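Local coordinates for periplasmic protein-probably involved in high-affinity Fe2+ transport (Escherichia coli F11, PDB 5I0Y) that binds copper at a site required for its role in periplasmic iron transport, at the interface of chains A and B. Residues are numbered along the deposited sequence; one frame, centred on the assembly and turned at random. Chains: chain A/B, Periplasmic protein-probably involved in high-affinity Fe2+ transport.

The interface of chains A and B. Residues chain A 27, 44, 46, 90, 92, 97; chain B 127, 129, 132.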
ATOM      1  N   ILE A  27     -16.225 -14.256   5.756  1.00 12.17           N
ATOM      2  CA  ILE A  27     -16.400 -12.884   6.240  1.00 12.14           C
ATOM      3  C   ILE A  27     -17.320 -12.084   5.309  1.00 12.25           C
ATOM      4  O   ILE A  27     -17.617 -12.507   4.200  1.00 12.55           O
ATOM      5  CB  ILE A  27     -15.023 -12.179   6.453  1.00 12.43           C
ATOM      6  CG1 ILE A  27     -14.194 -12.144   5.154  1.00 12.27           C
ATOM      7  CG2 ILE A  27     -14.244 -12.901   7.537  1.00 12.33           C
ATOM      8  CD1 ILE A  27     -14.567 -11.042   4.183  1.00 12.66           C
ATOM      9  N   HIS A  44     -12.719 -18.103   4.888  1.00 11.79           N
ATOM     10  CA  HIS A  44     -11.954 -16.994   4.314  1.00 11.82           C
ATOM     11  C   HIS A  44     -10.512 -17.424   4.350  1.00 11.58           C
ATOM     12  O   HIS A  44     -10.003 -17.771   5.410  1.00 12.07           O
ATOM     13  CB  HIS A  44     -12.160 -15.725   5.122  1.00 11.79           C
ATOM     14  CG  HIS A  44     -11.673 -14.475   4.440  1.00 11.45           C
ATOM     15  ND1 HIS A  44     -12.210 -14.020   3.300  1.00 11.46           N
ATOM     16  CD2 HIS A  44     -10.696 -13.556   4.807  1.00 11.76           C
ATOM     17  CE1 HIS A  44     -11.599 -12.875   2.945  1.00 11.57           C
ATOM     18  NE2 HIS A  44     -10.675 -12.601   3.866  1.00 11.53           N
ATOM     19  N   GLN A  46      -6.454 -16.561   3.537  1.00 11.86           N
ATOM     20  CA  GLN A  46      -5.652 -15.343   3.625  1.00 12.15           C
ATOM     21  C   GLN A  46      -4.183 -15.644   3.418  1.00 11.24           C
ATOM     22  O   GLN A  46      -3.698 -16.712   3.784  1.00 10.62           O
ATOM     23  CB  GLN A  46      -5.796 -14.692   5.007  1.00 14.67           C
ATOM     24  CG  GLN A  46      -7.134 -14.059   5.376  1.00 17.34           C
ATOM     25  CD  GLN A  46      -7.027 -13.207   6.636  1.00 17.78           C
ATOM     26  OE1 GLN A  46      -5.921 -12.970   7.165  1.00 21.01           O
ATOM     27  NE2 GLN A  46      -8.168 -12.757   7.136  1.00 21.20           N
ATOM     28  N   MET A  90      -7.160  -6.374   1.518  1.00  9.47           N
ATOM     29  CA  MET A  90      -8.258  -6.206   2.467  1.00 10.09           C
ATOM     30  C   MET A  90      -7.740  -5.627   3.753  1.00  9.89           C
ATOM     31  O   MET A  90      -6.532  -5.645   4.018  1.00  9.63           O
ATOM     32  CB  MET A  90      -8.887  -7.557   2.792  1.00 11.18           C
ATOM     33  CG  MET A  90      -9.238  -8.382   1.568  1.00 11.77           C
ATOM     34  SD  MET A  90     -10.297  -9.782   1.998  1.00 14.12           S
ATOM     35  CE  MET A  90     -11.855  -8.926   1.988  1.00 15.03           C
ATOM     36  N   ALA A  92      -8.906  -5.895   7.989  1.00  9.62           N
ATOM     37  CA  ALA A  92      -9.782  -6.375   9.062  1.00 10.07           C
ATOM     38  C   ALA A  92      -9.359  -5.733  10.372  1.00 10.44           C
ATOM     39  O   ALA A  92      -8.464  -4.904  10.389  1.00 10.80           O
ATOM     40  CB  ALA A  92      -9.721  -7.893   9.147  1.00 10.29           C
ATOM     41  N   HIS A  97      -4.443  -7.473   4.976  1.00  8.79           N
ATOM     42  CA  HIS A  97      -3.997  -8.779   4.463  1.00  8.89           C
ATOM     43  C   HIS A  97      -4.473  -8.918   3.043  1.00  8.41           C
ATOM     44  O   HIS A  97      -5.074  -7.994   2.479  1.00  8.50           O
ATOM     45  CB  HIS A  97      -4.522  -9.930   5.322  1.00  9.51           C
ATOM     46  CG  HIS A  97      -6.016 -10.028   5.332  1.00  9.13           C
ATOM     47  ND1 HIS A  97      -6.764  -9.696   6.421  1.00 10.47           N
ATOM     48  CD2 HIS A  97      -6.912 -10.411   4.337  1.00  9.50           C
ATOM     49  CE1 HIS A  97      -8.072  -9.882   6.132  1.00 10.57           C
ATOM     50  NE2 HIS A  97      -8.173 -10.321   4.871  1.00  9.73           N
TER
ATOM     51  N   HIS B 127     -13.200  -5.597   5.746  1.00 11.15           N
ATOM     52  CA  HIS B 127     -14.142  -6.483   6.440  1.00 11.00           C
ATOM     53  C   HIS B 127     -15.195  -5.669   7.151  1.00 11.41           C
ATOM     54  O   HIS B 127     -14.896  -4.635   7.731  1.00 11.86           O
ATOM     55  CB  HIS B 127     -13.409  -7.388   7.420  1.00 10.77           C
ATOM     56  CG  HIS B 127     -12.577  -8.479   6.761  1.00 10.15           C
ATOM     57  ND1 HIS B 127     -12.442  -9.693   7.306  1.00 10.17           N
ATOM     58  CD2 HIS B 127     -11.814  -8.491   5.571  1.00  9.91           C
ATOM     59  CE1 HIS B 127     -11.626 -10.454   6.535  1.00  9.98           C
ATOM     60  NE2 HIS B 127     -11.267  -9.730   5.465  1.00  9.67           N
ATOM     61  N   ASP B 129     -18.013  -7.365   9.053  1.00 14.61           N
ATOM     62  CA  ASP B 129     -18.824  -8.138  10.004  1.00 14.69           C
ATOM     63  C   ASP B 129     -18.451  -7.909  11.459  1.00 15.43           C
ATOM     64  O   ASP B 129     -17.460  -7.258  11.767  1.00 15.24           O
ATOM     65  CB  ASP B 129     -18.845  -9.633   9.644  1.00 16.13           C
ATOM     66  CG  ASP B 129     -17.453 -10.264   9.561  1.00 16.63           C
ATOM     67  OD1 ASP B 129     -16.502  -9.860  10.248  1.00 16.01           O
ATOM     68  OD2 ASP B 129     -17.331 -11.219   8.785  1.00 16.88           O
ATOM     69  N   THR B 132     -14.810  -9.673  12.543  1.00 13.10           N
ATOM     70  CA  THR B 132     -13.528  -9.265  11.961  1.00 12.79           C
ATOM     71  C   THR B 132     -13.535  -7.861  11.373  1.00 12.48           C
ATOM     72  O   THR B 132     -12.475  -7.356  10.959  1.00 12.91           O
ATOM     73  CB  THR B 132     -13.063 -10.248  10.862  1.00 12.09           C
ATOM     74  OG1 THR B 132     -13.848 -10.052   9.688  1.00 11.88           O
ATOM     75  CG2 THR B 132     -13.172 -11.709  11.316  1.00 13.45           C
TER
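At the copper site of this periplasmic iron-transport protein, B:His127 reaches across the chain boundary into the group formed by A:His44, A:Met90 and A:His97, the metal ligands of chain A. NE2 of B:His127 lies 3.3 Å from A:His44 NE2 and 3.2 Å from A:His97 NE2, with A:Met90 SD at 3.6 Å. Such a convergence of imidazole nitrogens and a thioether sulfur suits one shared metal, with B:His127 probably a further ligand. Its ring stands nearly upright to both chain A imidazoles, with planes 84° from A:His44 and 85° from A:His97, edge to face. The ring is clamped between A:Ile27 and A:Ala92, one on each face: CD1 of A:Ile27 sits over the centre of one, while CB of A:Ala92 covers the rim of the other. Beyond the CD2-NE2 edge, on the A:Ile27 side of the ring plane, the methyl CE of A:Met90 packs against B:His127 CD2 at 3.6 Å, brought round by the bend at chi3 (83°). At the far end of the imidazole, B:His127 ND1 donates to B:Thr132 OG1 (2.8 Å), almost exactly in the ring plane. B:Thr132 OG1 donates in turn to B:Asp129 OD1 at 2.7 Å, and OD1 also accepts a hydrogen bond from the backbone N-H of B:Thr132. The relay, with the clamp on both faces, would hold the ring's rotation with NE2 toward chain A, and may make the imidazole a stronger donor to metal. Within chain A, the amide NE2 of A:Gln46, engineered in place of glutamate, lies above one face of A:His97 and at the edge of A:His44. In the mixed beta sandwich of chain A, A:His44 and A:Gln46 lie on strand 43-51, A:Met90 and A:Ala92 on strand 88-92, A:His97 on strand 95-102, and A:Ile27 in the loop between strands 17-24 and 29-30; chain B supplies the end of strand 125-127 and the following loop, and the two-fold repeats the site with the chains exchanged.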